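Local coordinates for protein D-isomer specific 2-hydroxyacid dehydrogenase NAD-binding (Xanthobacter autotrophicus, PDB 4XA8) that probably acts as an NAD(P)-dependent oxidoreductase of the D-isomer-specific 2-hydroxyacid dehydrogenase family, with NADPH as a bound cofactor, at residues V52-V57 / L71-N76. Residues are numbered along the deposited sequence; the frame is centred on the assembly and turned at random.
Sequences VRYALV and LKLVIN
Strands 52-57 and 73-76 run parallel, their axes 13° apart, laced by A55 N to L73 O, I75 N to A55 O (2.7 Å) and V57 N to I75 O, the last two nearly along the C=O axis. Where the ladder starts, R53 O takes K72 N on an in-plane lone pair (2.8 Å), and L73 N only weakly. They are neighbours in the five-stranded parallel sheet (order 2-1-3-4-5) of what in this family is the substrate-binding domain, distinct from the seven-stranded Rossmann-type sheet. On the face of Y54, L56, L73 and I75, covered by helix 290-306, L56 (CG anti to the backbone N, chi1 174°) crosses I75 obliquely, L56 CD1 3.6 Å from I75 CG2; I75 CD1 folds back to 3.5 Å from A55 O. The Y54 ring meets L73 CB at its edge, through CD1, while R53 CB sits over the ring centre. On the face of A55, V57, V74 and N76, L71 from the preceding loop turns CD1 in to 3.8 Å from A55 CB, and V57 CG2 meets V74 CG1. The N76 side chain comes about 5 Å from that of R97, an NADPH-binding residue, although no NADPH is bound to this chain. R53, bent at chi3 (82°), and K72, bent at chi2 and chi4, lie alongside each other, R53 NH2 4.2 Å from K72 NZ. E305, salt-bridged to R53 NH2, probably offsets this repulsion, while the NH1 bond to S7 O helps fix the guanidinium. Main-chain bonds thus set the register, apolar chains pack both faces, and like charges stay at the strand starts.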
loop_
_atom_site.group_PDB
_atom_site.type_symbol
_atom_site.label_atom_id
_atom_site.label_comp_id
_atom_site.label_asym_id
_atom_site.label_seq_id
_atom_site.Cartn_x
_atom_site.Cartn_y
_atom_site.Cartn_z
ATOM N N VAL A 52 36.413 -6.050 -23.595
ATOM C CA VAL A 52 35.471 -6.023 -22.477
ATOM C C VAL A 52 36.183 -6.376 -21.191
ATOM O O VAL A 52 36.776 -7.450 -21.065
ATOM C CB VAL A 52 34.332 -7.038 -22.689
ATOM C CG1 VAL A 52 33.463 -7.131 -21.456
ATOM C CG2 VAL A 52 33.495 -6.624 -23.885
ATOM N N ARG A 53 36.128 -5.475 -20.229
ATOM C CA ARG A 53 36.872 -5.670 -18.993
ATOM C C ARG A 53 36.002 -5.647 -17.739
ATOM O O ARG A 53 36.435 -6.065 -16.666
ATOM C CB ARG A 53 37.980 -4.630 -18.915
ATOM C CG ARG A 53 39.011 -4.816 -20.015
ATOM C CD ARG A 53 39.958 -3.644 -20.071
ATOM N NE ARG A 53 41.020 -3.745 -19.076
ATOM C CZ ARG A 53 41.990 -2.845 -18.913
ATOM N NH1 ARG A 53 42.039 -1.753 -19.672
ATOM N NH2 ARG A 53 42.908 -3.030 -17.973
ATOM N N TYR A 54 34.767 -5.204 -17.889
ATOM C CA TYR A 54 33.837 -5.146 -16.772
ATOM C C TYR A 54 32.513 -5.750 -17.223
ATOM O O TYR A 54 32.123 -5.578 -18.381
ATOM C CB TYR A 54 33.687 -3.690 -16.310
ATOM C CG TYR A 54 34.933 -2.843 -16.554
ATOM C CD1 TYR A 54 36.076 -2.979 -15.758
ATOM C CD2 TYR A 54 34.984 -1.942 -17.614
ATOM C CE1 TYR A 54 37.209 -2.217 -15.991
ATOM C CE2 TYR A 54 36.119 -1.184 -17.869
ATOM C CZ TYR A 54 37.224 -1.330 -17.057
ATOM O OH TYR A 54 38.337 -0.583 -17.324
ATOM N N ALA A 55 31.863 -6.492 -16.324
ATOM C CA ALA A 55 30.536 -7.068 -16.564
ATOM C C ALA A 55 29.556 -6.701 -15.445
ATOM O O ALA A 55 29.818 -6.961 -14.271
ATOM C CB ALA A 55 30.652 -8.587 -16.712
ATOM N N LEU A 56 28.446 -6.072 -15.833
ATOM C CA LEU A 56 27.347 -5.751 -14.936
ATOM C C LEU A 56 26.191 -6.654 -15.308
ATOM O O LEU A 56 25.647 -6.544 -16.401
ATOM C CB LEU A 56 26.963 -4.276 -15.107
ATOM C CG LEU A 56 25.730 -3.767 -14.354
ATOM C CD1 LEU A 56 25.995 -3.893 -12.874
ATOM C CD2 LEU A 56 25.468 -2.321 -14.768
ATOM N N VAL A 57 25.840 -7.580 -14.427
ATOM C CA VAL A 57 24.969 -8.680 -14.821
ATOM C C VAL A 57 23.936 -9.108 -13.782
ATOM O O VAL A 57 24.139 -8.956 -12.559
ATOM C CB VAL A 57 25.786 -9.953 -15.168
ATOM C CG1 VAL A 57 26.790 -9.714 -16.272
ATOM C CG2 VAL A 57 26.479 -10.484 -13.928
ATOM N N LEU A 71 38.242 -9.913 -18.798
ATOM C CA LEU A 71 37.401 -9.456 -17.669
ATOM C C LEU A 71 38.224 -9.277 -16.372
ATOM O O LEU A 71 39.015 -10.175 -15.964
ATOM C CB LEU A 71 36.304 -10.487 -17.434
ATOM C CG LEU A 71 34.976 -10.141 -16.815
ATOM C CD1 LEU A 71 34.338 -9.001 -17.592
ATOM C CD2 LEU A 71 34.146 -11.421 -16.863
ATOM N N LYS A 72 38.035 -8.114 -15.750
ATOM C CA LYS A 72 38.752 -7.707 -14.538
ATOM C C LYS A 72 37.850 -7.514 -13.319
ATOM O O LYS A 72 38.354 -7.464 -12.180
ATOM C CB LYS A 72 39.525 -6.414 -14.833
ATOM C CG LYS A 72 40.592 -6.584 -15.941
ATOM C CD LYS A 72 41.891 -5.844 -15.635
ATOM C CE LYS A 72 43.038 -6.368 -16.496
ATOM N NZ LYS A 72 44.362 -6.354 -15.811
ATOM N N LEU A 73 36.539 -7.399 -13.569
ATOM C CA LEU A 73 35.565 -6.971 -12.579
ATOM C C LEU A 73 34.166 -7.443 -12.977
ATOM O O LEU A 73 33.733 -7.251 -14.123
ATOM C CB LEU A 73 35.603 -5.433 -12.456
ATOM C CG LEU A 73 34.589 -4.778 -11.501
ATOM C CD1 LEU A 73 34.812 -5.299 -10.089
ATOM C CD2 LEU A 73 34.701 -3.251 -11.523
ATOM N N VAL A 74 33.471 -8.092 -12.046
ATOM C CA VAL A 74 32.043 -8.375 -12.187
ATOM C C VAL A 74 31.251 -7.595 -11.153
ATOM O O VAL A 74 31.685 -7.454 -9.997
ATOM C CB VAL A 74 31.744 -9.876 -12.027
ATOM C CG1 VAL A 74 30.240 -10.133 -12.032
ATOM C CG2 VAL A 74 32.402 -10.628 -13.141
ATOM N N ILE A 75 30.106 -7.082 -11.588
ATOM C CA ILE A 75 29.192 -6.347 -10.728
ATOM C C ILE A 75 27.812 -7.000 -10.844
ATOM O O ILE A 75 27.246 -7.073 -11.924
ATOM C CB ILE A 75 29.073 -4.839 -11.098
ATOM C CG1 ILE A 75 30.449 -4.168 -11.267
ATOM C CG2 ILE A 75 28.259 -4.123 -10.027
ATOM C CD1 ILE A 75 30.927 -4.036 -12.707
ATOM N N ASN A 76 27.296 -7.499 -9.735
ATOM C CA ASN A 76 26.009 -8.160 -9.719
ATOM C C ASN A 76 24.891 -7.122 -9.510
ATOM O O ASN A 76 24.975 -6.290 -8.613
ATOM C CB ASN A 76 26.001 -9.230 -8.609
ATOM C CG ASN A 76 24.827 -10.186 -8.715
ATOM O OD1 ASN A 76 24.039 -10.319 -7.785
ATOM N ND2 ASN A 76 24.689 -10.827 -9.848
#